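Long-range contacts in thymidylate synthase (Enterobacteria phage T4, PDB 1TIS), which catalyses the reductive methylation of dUMP to dTMP with 5,10-methylenetetrahydrofolate, working as a homodimer in the pathway to dTTP: residues G65-N70 against G106-K111; L98-G103 against L148-L153; E124-I129 against K200-I205; N163-Y168 against P206-F211. All coordinates share one frame; numbering follows the deposited sequence.

Contact 1. Residues G65-N70 against G106-K111; sequences GSTNVN and GPIYGK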
loop_
_atom_site.group_PDB
_atom_site.type_symbol
_atom_site.label_atom_id
_atom_site.label_comp_id
_atom_site.label_asym_id
_atom_site.label_seq_id
_atom_site.Cartn_x
_atom_site.Cartn_y
_atom_site.Cartn_z
ATOM N N GLY A 65 5.123 -10.726 -18.568
ATOM C CA GLY A 65 4.871 -9.448 -19.235
ATOM C C GLY A 65 3.734 -9.572 -20.233
ATOM O O GLY A 65 3.472 -8.649 -21.007
ATOM N N SER A 66 3.014 -10.702 -20.239
ATOM C CA SER A 66 1.962 -10.854 -21.198
ATOM C C SER A 66 0.713 -10.194 -20.676
ATOM O O SER A 66 0.564 -9.688 -19.554
ATOM C CB SER A 66 1.704 -12.301 -21.465
ATOM O OG SER A 66 0.850 -12.420 -22.598
ATOM N N THR A 67 -0.150 -10.112 -21.663
ATOM C CA THR A 67 -1.407 -9.441 -21.506
ATOM C C THR A 67 -2.384 -10.045 -22.486
ATOM O O THR A 67 -3.534 -9.596 -22.608
ATOM C CB THR A 67 -1.119 -7.991 -21.757
ATOM O OG1 THR A 67 -2.333 -7.324 -21.639
ATOM C CG2 THR A 67 -0.569 -7.739 -23.140
ATOM N N ASN A 68 -1.942 -11.086 -23.190
ATOM C CA ASN A 68 -2.829 -11.713 -24.123
ATOM C C ASN A 68 -3.183 -12.977 -23.421
ATOM O O ASN A 68 -2.279 -13.739 -23.065
ATOM C CB ASN A 68 -2.152 -12.047 -25.401
ATOM C CG ASN A 68 -3.115 -12.780 -26.310
ATOM O OD1 ASN A 68 -3.899 -13.657 -25.949
ATOM N ND2 ASN A 68 -3.108 -12.413 -27.569
ATOM N N VAL A 69 -4.503 -13.177 -23.384
ATOM C CA VAL A 69 -5.185 -14.286 -22.728
ATOM C C VAL A 69 -4.743 -15.620 -23.282
ATOM O O VAL A 69 -4.495 -16.513 -22.457
ATOM C CB VAL A 69 -6.710 -14.265 -22.902
ATOM C CG1 VAL A 69 -7.312 -15.301 -21.958
ATOM C CG2 VAL A 69 -7.296 -12.932 -22.576
ATOM N N ASN A 70 -4.642 -15.814 -24.610
ATOM C CA ASN A 70 -4.216 -17.101 -25.165
ATOM C C ASN A 70 -2.859 -17.541 -24.619
ATOM O O ASN A 70 -2.587 -18.730 -24.453
ATOM C CB ASN A 70 -4.034 -17.107 -26.665
ATOM C CG ASN A 70 -5.202 -16.642 -27.516
ATOM O OD1 ASN A 70 -5.466 -15.435 -27.605
ATOM N ND2 ASN A 70 -5.910 -17.564 -28.178
ATOM N N GLY A 106 -5.432 -5.395 -22.384
ATOM C CA GLY A 106 -5.044 -4.006 -22.197
ATOM C C GLY A 106 -3.867 -3.942 -21.240
ATOM O O GLY A 106 -3.351 -4.992 -20.903
ATOM N N PRO A 107 -3.292 -2.853 -20.778
ATOM C CA PRO A 107 -2.065 -2.881 -19.993
ATOM C C PRO A 107 -2.092 -3.368 -18.547
ATOM O O PRO A 107 -1.667 -2.689 -17.595
ATOM C CB PRO A 107 -1.562 -1.460 -20.161
ATOM C CG PRO A 107 -2.741 -0.607 -20.456
ATOM C CD PRO A 107 -3.507 -1.548 -21.363
ATOM N N ILE A 108 -2.499 -4.630 -18.467
ATOM C CA ILE A 108 -2.758 -5.393 -17.257
ATOM C C ILE A 108 -1.486 -5.614 -16.469
ATOM O O ILE A 108 -0.407 -5.429 -17.033
ATOM C CB ILE A 108 -3.452 -6.700 -17.783
ATOM C CG1 ILE A 108 -4.868 -6.355 -18.213
ATOM C CG2 ILE A 108 -3.602 -7.758 -16.757
ATOM C CD1 ILE A 108 -5.636 -5.535 -17.142
ATOM N N TYR A 109 -1.619 -5.974 -15.177
ATOM C CA TYR A 109 -0.524 -6.373 -14.259
ATOM C C TYR A 109 0.773 -6.803 -14.945
ATOM O O TYR A 109 1.738 -6.062 -14.838
ATOM C CB TYR A 109 -0.829 -7.597 -13.337
ATOM C CG TYR A 109 -2.041 -7.645 -12.430
ATOM C CD1 TYR A 109 -3.237 -7.943 -13.000
ATOM C CD2 TYR A 109 -1.972 -7.410 -11.080
ATOM C CE1 TYR A 109 -4.386 -8.011 -12.244
ATOM C CE2 TYR A 109 -3.119 -7.477 -10.314
ATOM C CZ TYR A 109 -4.331 -7.778 -10.901
ATOM O OH TYR A 109 -5.521 -7.855 -10.192
ATOM N N GLY A 110 0.816 -7.917 -15.693
ATOM C CA GLY A 110 2.044 -8.387 -16.294
ATOM C C GLY A 110 2.857 -7.294 -16.965
ATOM O O GLY A 110 4.032 -7.103 -16.618
ATOM N N LYS A 111 2.218 -6.547 -17.875
ATOM C CA LYS A 111 2.890 -5.418 -18.483
ATOM C C LYS A 111 3.337 -4.431 -17.393
ATOM O O LYS A 111 4.544 -4.192 -17.339
ATOM C CB LYS A 111 1.945 -4.790 -19.512
ATOM C CG LYS A 111 1.862 -3.289 -19.681
ATOM C CD LYS A 111 3.011 -2.523 -20.240
ATOM C CE LYS A 111 2.895 -1.180 -19.524
ATOM N NZ LYS A 111 3.773 -0.165 -20.082
#
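Residues 65-70 leave helix 53-64 and lead into helix 69-77, passing close to the start of helix 109-114, with Gly65 CA 4.2 Å from Gly110 CA. Gly65 has positive phi and ends its helix in a Schellman motif. Because Gly110 has no side chain, backbone meets backbone here: Ser66 O lies 3.8 Å from Gly110 CA. Thr67 makes the polar link. Its OG1 is anti to the backbone N (chi1 179°) and points across the gap. Thr67 OG1 donates to Gly106 O at 2.6 Å, approaching in the carbonyl plane at a C=O...O angle of 148°. The same Gly106 O accepts from Ile108 N, closing an inverse gamma turn centred on Pro107. Ile108 CB approaches Thr67 OG1 to 4.1 Å. Ser66 OG accepts from Asn68 N in an ST turn and is hydrogen-bonded to Asp71 OD2. Asn68 is the N-cap of helix 69-77, and its OD1 accepts from Asn70 N at 2.6 Å. Tyr109 OH bonds the backbone N of Cys156, the probable nucleophile. Gly106 O takes two donors, one from its own turn and one from Thr67; the hydroxyl adds to the backbone pairing of Thr67 with Leu105 in holding the linker to the turn.

Contact 2. Residues L98-G103 against L148-L153; sequences LGYHSG and LKYMAL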
loop_
_atom_site.group_PDB
_atom_site.type_symbol
_atom_site.label_atom_id
_atom_site.label_comp_id
_atom_site.label_asym_id
_atom_site.label_seq_id
_atom_site.Cartn_x
_atom_site.Cartn_y
_atom_site.Cartn_z
ATOM N N LEU A 98 -13.897 -2.513 -24.731
ATOM C CA LEU A 98 -13.012 -1.387 -25.102
ATOM C C LEU A 98 -12.637 -1.415 -26.602
ATOM O O LEU A 98 -12.213 -0.412 -27.206
ATOM C CB LEU A 98 -11.708 -1.412 -24.295
ATOM C CG LEU A 98 -11.706 -1.694 -22.798
ATOM C CD1 LEU A 98 -10.282 -1.784 -22.329
ATOM C CD2 LEU A 98 -12.378 -0.589 -22.044
ATOM N N GLY A 99 -12.790 -2.585 -27.238
ATOM C CA GLY A 99 -12.537 -2.732 -28.674
ATOM C C GLY A 99 -11.548 -3.845 -29.023
ATOM O O GLY A 99 -11.289 -4.260 -30.172
ATOM N N TYR A 100 -10.978 -4.354 -27.958
ATOM C CA TYR A 100 -9.937 -5.337 -28.092
ATOM C C TYR A 100 -10.401 -6.594 -28.783
ATOM O O TYR A 100 -11.588 -6.884 -28.930
ATOM C CB TYR A 100 -9.393 -5.580 -26.677
ATOM C CG TYR A 100 -8.723 -4.322 -26.117
ATOM C CD1 TYR A 100 -8.285 -3.336 -26.997
ATOM C CD2 TYR A 100 -8.559 -4.182 -24.747
ATOM C CE1 TYR A 100 -7.679 -2.208 -26.513
ATOM C CE2 TYR A 100 -7.948 -3.046 -24.257
ATOM C CZ TYR A 100 -7.513 -2.070 -25.147
ATOM O OH TYR A 100 -6.903 -0.917 -24.688
ATOM N N HIS A 101 -9.480 -7.272 -29.416
ATOM C CA HIS A 101 -9.880 -8.489 -30.071
ATOM C C HIS A 101 -8.812 -9.520 -29.830
ATOM O O HIS A 101 -7.666 -9.203 -29.480
ATOM C CB HIS A 101 -10.086 -8.266 -31.596
ATOM C CG HIS A 101 -11.468 -7.698 -31.902
ATOM N ND1 HIS A 101 -11.868 -6.425 -31.878
ATOM C CD2 HIS A 101 -12.559 -8.472 -32.211
ATOM C CE1 HIS A 101 -13.143 -6.403 -32.156
ATOM N NE2 HIS A 101 -13.546 -7.634 -32.352
ATOM N N SER A 102 -9.424 -10.710 -29.843
ATOM C CA SER A 102 -8.817 -12.017 -29.772
ATOM C C SER A 102 -7.368 -11.970 -29.320
ATOM O O SER A 102 -6.383 -11.817 -30.060
ATOM C CB SER A 102 -9.073 -12.626 -31.170
ATOM O OG SER A 102 -10.487 -12.598 -31.473
ATOM N N GLY A 103 -7.460 -11.770 -27.994
ATOM C CA GLY A 103 -6.282 -11.775 -27.158
ATOM C C GLY A 103 -6.108 -10.695 -26.096
ATOM O O GLY A 103 -5.986 -11.035 -24.916
ATOM N N LEU A 148 -4.589 3.405 -16.456
ATOM C CA LEU A 148 -5.779 2.730 -15.943
ATOM C C LEU A 148 -6.778 2.645 -17.092
ATOM O O LEU A 148 -7.337 1.582 -17.386
ATOM C CB LEU A 148 -6.441 3.510 -14.791
ATOM C CG LEU A 148 -5.658 3.706 -13.494
ATOM C CD1 LEU A 148 -6.414 4.654 -12.548
ATOM C CD2 LEU A 148 -5.396 2.322 -12.875
ATOM N N LYS A 149 -6.843 3.764 -17.839
ATOM C CA LYS A 149 -7.727 3.917 -18.964
ATOM C C LYS A 149 -7.734 2.818 -19.950
ATOM O O LYS A 149 -8.813 2.616 -20.474
ATOM C CB LYS A 149 -7.444 5.197 -19.710
ATOM C CG LYS A 149 -8.227 6.226 -18.918
ATOM C CD LYS A 149 -9.738 5.877 -18.833
ATOM C CE LYS A 149 -10.463 6.445 -17.586
ATOM N NZ LYS A 149 -10.144 5.756 -16.336
ATOM N N TYR A 150 -6.650 2.081 -20.163
ATOM C CA TYR A 150 -6.729 0.997 -21.110
ATOM C C TYR A 150 -6.828 -0.425 -20.500
ATOM O O TYR A 150 -6.566 -1.445 -21.169
ATOM C CB TYR A 150 -5.523 1.101 -22.006
ATOM C CG TYR A 150 -5.168 2.480 -22.497
ATOM C CD1 TYR A 150 -6.107 3.241 -23.129
ATOM C CD2 TYR A 150 -3.912 2.959 -22.295
ATOM C CE1 TYR A 150 -5.814 4.504 -23.566
ATOM C CE2 TYR A 150 -3.599 4.223 -22.730
ATOM C CZ TYR A 150 -4.555 4.987 -23.355
ATOM O OH TYR A 150 -4.277 6.283 -23.746
ATOM N N MET A 151 -7.211 -0.610 -19.239
ATOM C CA MET A 151 -7.169 -1.938 -18.709
ATOM C C MET A 151 -8.583 -2.475 -18.520
ATOM O O MET A 151 -9.471 -1.737 -18.083
ATOM C CB MET A 151 -6.423 -1.919 -17.366
ATOM C CG MET A 151 -4.964 -1.484 -17.194
ATOM S SD MET A 151 -4.526 -1.231 -15.443
ATOM C CE MET A 151 -3.215 -0.053 -15.469
ATOM N N ALA A 152 -8.766 -3.770 -18.836
ATOM C CA ALA A 152 -9.953 -4.569 -18.508
ATOM C C ALA A 152 -10.509 -4.406 -17.088
ATOM O O ALA A 152 -11.682 -4.135 -16.848
ATOM C CB ALA A 152 -9.652 -6.065 -18.670
ATOM N N LEU A 153 -9.665 -4.655 -16.098
ATOM C CA LEU A 153 -9.970 -4.542 -14.679
ATOM C C LEU A 153 -8.730 -3.863 -14.097
ATOM O O LEU A 153 -7.621 -4.413 -14.210
ATOM C CB LEU A 153 -10.196 -5.977 -14.111
ATOM C CG LEU A 153 -10.181 -6.409 -12.619
ATOM C CD1 LEU A 153 -10.852 -7.773 -12.571
ATOM C CD2 LEU A 153 -8.786 -6.575 -12.033
#
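Tyr150 O is the meeting point of two loops. The close-packed part is small and involves Leu98, Tyr100 and the backbone at Tyr150. Leu98 CG is anti to the carbonyl carbon, and its CD1 methyl reaches to 3.9 Å from Tyr150 O. Leu98 CD1 also lies 4.2 Å from Met151 C. The Tyr100 ring presents its edge to Tyr150 O, which lies near the ring plane. Tyr100 OH is 3.6 Å from Tyr150 O, too long for a hydrogen bond, and 3.6 Å from Tyr150 CB. Leu98 CB lies over one face of the Tyr100 ring, toward its rim, 4.1 Å above the plane. The outer side is looser. The ring of Tyr150 is exposed and turns away from residues 98-103, crossing Tyr100 obliquely, with Lys149 CB over one face. His101 bends back on its own loop, where ND1 donates to Gly99 O at 2.8 Å, above the carbonyl plane. Inward, Met151 packs on Pro107 and Ile108 of the loop before helix 109-114 and on Gln112 of that helix. Ala152 O accepts from Gln94 of helix 88-95, and Leu153 touches Asn90 of that helix, shortly before strand 157-164 begins.

Contact 3. Residues E124-I129 against K200-I205; sequences EVIDRI and KMCNLI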
loop_
_atom_site.group_PDB
_atom_site.type_symbol
_atom_site.label_atom_id
_atom_site.label_comp_id
_atom_site.label_asym_id
_atom_site.label_seq_id
_atom_site.Cartn_x
_atom_site.Cartn_y
_atom_site.Cartn_z
ATOM N N GLU A 124 14.458 -5.919 -12.181
ATOM C CA GLU A 124 15.395 -5.170 -11.394
ATOM C C GLU A 124 15.169 -5.142 -9.876
ATOM O O GLU A 124 16.035 -4.765 -9.066
ATOM C CB GLU A 124 15.446 -3.814 -12.019
ATOM C CG GLU A 124 14.327 -2.920 -11.577
ATOM C CD GLU A 124 14.928 -1.612 -11.128
ATOM O OE1 GLU A 124 15.525 -1.576 -10.041
ATOM O OE2 GLU A 124 14.824 -0.654 -11.895
ATOM N N VAL A 125 14.025 -5.616 -9.403
ATOM C CA VAL A 125 13.768 -5.642 -7.974
ATOM C C VAL A 125 14.413 -6.905 -7.461
ATOM O O VAL A 125 14.658 -7.008 -6.268
ATOM C CB VAL A 125 12.224 -5.658 -7.644
ATOM C CG1 VAL A 125 11.489 -7.049 -7.626
ATOM C CG2 VAL A 125 12.171 -4.991 -6.271
ATOM N N ILE A 126 14.686 -7.902 -8.289
ATOM C CA ILE A 126 15.334 -9.061 -7.774
ATOM C C ILE A 126 16.796 -8.729 -7.696
ATOM O O ILE A 126 17.462 -9.284 -6.843
ATOM C CB ILE A 126 14.975 -10.224 -8.676
ATOM C CG1 ILE A 126 13.464 -10.483 -8.404
ATOM C CG2 ILE A 126 15.872 -11.427 -8.428
ATOM C CD1 ILE A 126 12.664 -11.580 -9.124
ATOM N N ASP A 127 17.355 -7.785 -8.456
ATOM C CA ASP A 127 18.717 -7.335 -8.232
ATOM C C ASP A 127 18.813 -6.578 -6.905
ATOM O O ASP A 127 19.630 -7.048 -6.116
ATOM C CB ASP A 127 19.187 -6.433 -9.366
ATOM C CG ASP A 127 19.335 -7.132 -10.725
ATOM O OD1 ASP A 127 19.462 -8.354 -10.766
ATOM O OD2 ASP A 127 19.337 -6.443 -11.753
ATOM N N ARG A 128 18.068 -5.508 -6.509
ATOM C CA ARG A 128 18.212 -4.870 -5.185
ATOM C C ARG A 128 18.309 -5.881 -4.060
ATOM O O ARG A 128 19.235 -5.751 -3.261
ATOM C CB ARG A 128 17.053 -3.956 -4.798
ATOM C CG ARG A 128 16.842 -2.846 -5.821
ATOM C CD ARG A 128 16.302 -1.508 -5.248
ATOM N NE ARG A 128 17.333 -0.629 -4.676
ATOM C CZ ARG A 128 17.473 0.651 -5.040
ATOM N NH1 ARG A 128 16.646 1.237 -5.904
ATOM N NH2 ARG A 128 18.458 1.375 -4.525
ATOM N N ILE A 129 17.489 -6.944 -4.055
ATOM C CA ILE A 129 17.547 -8.014 -3.059
ATOM C C ILE A 129 18.876 -8.733 -3.159
ATOM O O ILE A 129 19.492 -9.078 -2.151
ATOM C CB ILE A 129 16.534 -9.149 -3.240
ATOM C CG1 ILE A 129 15.176 -8.724 -3.830
ATOM C CG2 ILE A 129 16.449 -9.777 -1.852
ATOM C CD1 ILE A 129 14.108 -8.023 -2.977
ATOM N N LYS A 200 14.090 -18.393 -3.988
ATOM C CA LYS A 200 15.008 -19.342 -4.617
ATOM C C LYS A 200 16.033 -18.671 -5.558
ATOM O O LYS A 200 17.153 -19.161 -5.784
ATOM C CB LYS A 200 14.196 -20.414 -5.357
ATOM C CG LYS A 200 15.075 -21.519 -5.952
ATOM C CD LYS A 200 15.596 -22.361 -4.785
ATOM C CE LYS A 200 17.031 -22.929 -4.872
ATOM N NZ LYS A 200 17.340 -23.632 -3.623
ATOM N N MET A 201 15.716 -17.502 -6.102
ATOM C CA MET A 201 16.651 -16.771 -6.969
ATOM C C MET A 201 17.644 -16.105 -6.069
ATOM O O MET A 201 18.838 -16.290 -6.255
ATOM C CB MET A 201 15.984 -15.661 -7.784
ATOM C CG MET A 201 15.106 -16.129 -8.928
ATOM S SD MET A 201 14.048 -14.780 -9.460
ATOM C CE MET A 201 15.022 -13.935 -10.663
ATOM N N CYS A 202 17.156 -15.401 -5.038
ATOM C CA CYS A 202 18.030 -14.694 -4.115
ATOM C C CYS A 202 18.739 -15.606 -3.092
ATOM O O CYS A 202 19.646 -15.190 -2.364
ATOM C CB CYS A 202 17.155 -13.598 -3.447
ATOM S SG CYS A 202 16.435 -12.441 -4.632
ATOM N N ASN A 203 18.327 -16.877 -3.083
ATOM C CA ASN A 203 18.767 -17.899 -2.164
ATOM C C ASN A 203 18.655 -17.422 -0.705
ATOM O O ASN A 203 19.542 -17.333 0.165
ATOM C CB ASN A 203 20.198 -18.322 -2.531
ATOM C CG ASN A 203 20.619 -19.650 -1.879
ATOM O OD1 ASN A 203 21.748 -19.757 -1.398
ATOM N ND2 ASN A 203 19.824 -20.730 -1.821
ATOM N N LEU A 204 17.414 -17.108 -0.437
ATOM C CA LEU A 204 17.060 -16.695 0.871
ATOM C C LEU A 204 15.985 -17.692 1.266
ATOM O O LEU A 204 15.404 -18.428 0.457
ATOM C CB LEU A 204 16.567 -15.244 0.801
ATOM C CG LEU A 204 17.425 -14.082 0.225
ATOM C CD1 LEU A 204 17.005 -12.768 0.830
ATOM C CD2 LEU A 204 18.852 -14.177 0.652
ATOM N N ILE A 205 15.769 -17.736 2.570
ATOM C CA ILE A 205 14.779 -18.612 3.175
ATOM C C ILE A 205 13.529 -17.770 3.060
ATOM O O ILE A 205 13.501 -16.622 3.510
ATOM C CB ILE A 205 15.076 -18.906 4.695
ATOM C CG1 ILE A 205 16.505 -19.469 4.942
ATOM C CG2 ILE A 205 13.989 -19.841 5.188
ATOM C CD1 ILE A 205 17.010 -20.705 4.147
#
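Two isoleucines on one side of helix 121-131 meet the sulfur side chains at the end of helix 184-202. Ile126 and Met201 cross at about a right angle. Met201 CE lies 3.5 Å from Ile126 CG2, and Met201 SD lies 3.5 Å from Ile126 CD1. The thioether is bent at chi3 (88°), which brings its methyl against Ile126 CG2 and CD1. Next along the chain, Cys202 SG sits 3.6 Å from Ile129 CB, one turn on from Ile126, and 4.0 Å from Ile126 CG2, so the thiol touches both isoleucines. Ile129 CG2 then reaches Leu204 CD1 at 4.1 Å, just past the helix end. All these contacts are apolar. Asn203 leaves the helix with positive phi and turns the chain into strand 205-219. Helix 184-202 is the connection of a beta-alpha-beta crossover between strands 168-179 and 205-219, which pair in parallel in the main sheet of the thymidylate synthase fold. Strand 157-164 of this sheet backs the contact: Phe162 and Val164 touch Ile129, and Val164 also touches Leu204. On another side, Thr254 at the start of helix 254-262 packs on Ile126 and Met201 and bonds Asp127 OD1 through its hydroxyl, while Gln257 NE2 bonds Met201 O. Farther out, Arg128 forms a salt bridge with Asp135 and packs on Arg21 of the second subunit, a residue that probably binds dUMP.

Contact 4. Residues N163-Y168 against P206-F211; sequences NVRNGY and PGDLIF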
loop_
_atom_site.group_PDB
_atom_site.type_symbol
_atom_site.label_atom_id
_atom_site.label_comp_id
_atom_site.label_asym_id
_atom_site.label_seq_id
_atom_site.Cartn_x
_atom_site.Cartn_y
_atom_site.Cartn_z
ATOM N N ASN A 163 11.166 -7.218 2.204
ATOM C CA ASN A 163 12.041 -6.877 3.333
ATOM C C ASN A 163 12.981 -8.057 3.461
ATOM O O ASN A 163 12.539 -9.200 3.276
ATOM C CB ASN A 163 11.269 -6.774 4.628
ATOM C CG ASN A 163 11.671 -5.619 5.516
ATOM O OD1 ASN A 163 11.319 -4.470 5.264
ATOM N ND2 ASN A 163 12.337 -5.852 6.635
ATOM N N VAL A 164 14.261 -7.856 3.722
ATOM C CA VAL A 164 15.206 -8.959 3.915
ATOM C C VAL A 164 15.580 -9.042 5.418
ATOM O O VAL A 164 16.100 -8.050 5.959
ATOM C CB VAL A 164 16.433 -8.678 3.009
ATOM C CG1 VAL A 164 17.384 -9.854 3.099
ATOM C CG2 VAL A 164 16.001 -8.448 1.567
ATOM N N ARG A 165 15.216 -10.155 6.121
ATOM C CA ARG A 165 15.505 -10.374 7.552
ATOM C C ARG A 165 16.992 -10.617 7.816
ATOM O O ARG A 165 17.799 -9.700 7.674
ATOM C CB ARG A 165 14.689 -11.557 8.072
ATOM C CG ARG A 165 13.328 -11.006 8.439
ATOM C CD ARG A 165 12.549 -11.735 9.530
ATOM N NE ARG A 165 12.394 -13.164 9.278
ATOM C CZ ARG A 165 11.557 -13.947 9.974
ATOM N NH1 ARG A 165 10.813 -13.437 10.951
ATOM N NH2 ARG A 165 11.451 -15.259 9.705
ATOM N N ASN A 166 17.472 -11.743 8.323
ATOM C CA ASN A 166 18.893 -11.990 8.205
ATOM C C ASN A 166 18.650 -13.398 7.760
ATOM O O ASN A 166 18.509 -14.326 8.563
ATOM C CB ASN A 166 19.702 -12.000 9.530
ATOM C CG ASN A 166 21.152 -11.473 9.490
ATOM O OD1 ASN A 166 21.728 -11.191 10.544
ATOM N ND2 ASN A 166 21.862 -11.234 8.387
ATOM N N GLY A 167 18.401 -13.453 6.443
ATOM C CA GLY A 167 18.224 -14.744 5.811
ATOM C C GLY A 167 16.799 -15.090 5.443
ATOM O O GLY A 167 16.510 -16.193 4.979
ATOM N N TYR A 168 15.867 -14.176 5.652
ATOM C CA TYR A 168 14.521 -14.422 5.182
ATOM C C TYR A 168 14.102 -13.260 4.263
ATOM O O TYR A 168 14.685 -12.159 4.248
ATOM C CB TYR A 168 13.586 -14.560 6.371
ATOM C CG TYR A 168 13.921 -15.687 7.341
ATOM C CD1 TYR A 168 14.788 -15.425 8.386
ATOM C CD2 TYR A 168 13.301 -16.924 7.275
ATOM C CE1 TYR A 168 15.030 -16.364 9.373
ATOM C CE2 TYR A 168 13.536 -17.867 8.265
ATOM C CZ TYR A 168 14.398 -17.584 9.321
ATOM O OH TYR A 168 14.594 -18.480 10.381
ATOM N N PRO A 206 12.490 -18.256 2.413
ATOM C CA PRO A 206 11.199 -17.592 2.441
ATOM C C PRO A 206 10.792 -17.317 3.899
ATOM O O PRO A 206 10.931 -18.153 4.797
ATOM C CB PRO A 206 10.330 -18.565 1.665
ATOM C CG PRO A 206 11.056 -19.899 1.706
ATOM C CD PRO A 206 12.498 -19.468 1.595
ATOM N N GLY A 207 10.357 -16.091 4.163
ATOM C CA GLY A 207 10.059 -15.651 5.503
ATOM C C GLY A 207 8.614 -15.411 5.740
ATOM O O GLY A 207 7.837 -16.346 5.679
ATOM N N ASP A 208 8.203 -14.202 6.001
ATOM C CA ASP A 208 6.831 -13.997 6.407
ATOM C C ASP A 208 6.049 -13.385 5.278
ATOM O O ASP A 208 6.661 -12.708 4.434
ATOM C CB ASP A 208 6.757 -13.061 7.590
ATOM C CG ASP A 208 7.391 -13.537 8.894
ATOM O OD1 ASP A 208 8.204 -14.475 8.914
ATOM O OD2 ASP A 208 7.059 -12.932 9.910
ATOM N N LEU A 209 4.717 -13.555 5.286
ATOM C CA LEU A 209 3.845 -13.029 4.248
ATOM C C LEU A 209 2.862 -12.112 4.926
ATOM O O LEU A 209 2.159 -12.625 5.782
ATOM C CB LEU A 209 3.122 -14.172 3.558
ATOM C CG LEU A 209 2.311 -13.867 2.333
ATOM C CD1 LEU A 209 3.182 -13.408 1.172
ATOM C CD2 LEU A 209 1.552 -15.136 1.969
ATOM N N ILE A 210 2.749 -10.813 4.614
ATOM C CA ILE A 210 1.854 -9.869 5.286
ATOM C C ILE A 210 0.911 -9.311 4.266
ATOM O O ILE A 210 1.320 -9.096 3.141
ATOM C CB ILE A 210 2.632 -8.713 5.884
ATOM C CG1 ILE A 210 3.859 -9.170 6.624
ATOM C CG2 ILE A 210 1.760 -8.029 6.894
ATOM C CD1 ILE A 210 4.699 -7.918 6.928
ATOM N N PHE A 211 -0.319 -8.978 4.578
ATOM C CA PHE A 211 -1.283 -8.535 3.574
ATOM C C PHE A 211 -1.991 -7.308 4.096
ATOM O O PHE A 211 -2.550 -7.430 5.200
ATOM C CB PHE A 211 -2.320 -9.652 3.298
ATOM C CG PHE A 211 -3.730 -9.211 2.917
ATOM C CD1 PHE A 211 -4.007 -8.697 1.670
ATOM C CD2 PHE A 211 -4.742 -9.319 3.843
ATOM C CE1 PHE A 211 -5.290 -8.289 1.352
ATOM C CE2 PHE A 211 -6.020 -8.911 3.528
ATOM C CZ PHE A 211 -6.300 -8.396 2.278
#
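Arg165 starts with CG anti to the carbonyl carbon (chi1 -84°), runs extended through chi2, then bends at chi3 (-53°), which brings its guanidinium between Tyr168 and Asp208. Asp208 CG is likewise anti to its carbonyl carbon, and the carboxylate comes nearer. Asp208 OD1 lies over one guanidinium face, 3.4 Å from Arg165 NH2 and 3.5 Å from Arg165 NH1. That oxygen is well out of the guanidinium plane, so no N-H points at it and the salt bridge rests on charge; the two planes are 70° apart. Arg165 NH2 also sits 3.3 Å above the plane of the Tyr168 ring, over its centre. That ring offers an edge to Pro206 O, with Tyr168 CD2 3.6 Å away. Tyr168 CB packs on Gly207 CA at 3.8 Å. The turn joining antiparallel strands 157-164 and 168-179, beside the start of strand 205-219, is closed by Arg165 N donating to Tyr168 O at 2.8 Å. Tyr16 of the second subunit packs on Arg165. Asp208 OD1 is close to Asp37 OD1, a like charge that would favour a cation nearby. The arginine is thus likely to offset carboxylate charge here, with NH2 also lying over the Tyr168 ring.

From the N terminus, contact 1 closes a loop of 35 residues between the linker after helix 53-64 and helix 109-114. Contact 2 opens at 98-103 inside that loop and closes beyond it at 148-153, so the two cross. They also touch, through the probable hydrogen bond from Val69 N to Gly103 O. Contact 3 opens within the loop of contact 2 and crosses it, joining helix 121-131 to the end of helix 184-202. Contact 4 joins the 163-168 turn to strand 205-219 and closes directly after contact 3, crossing it in turn; the Ile205 to Gly167 backbone pair links them. It is in series with contacts 1 and 2, which tie helices and loops together.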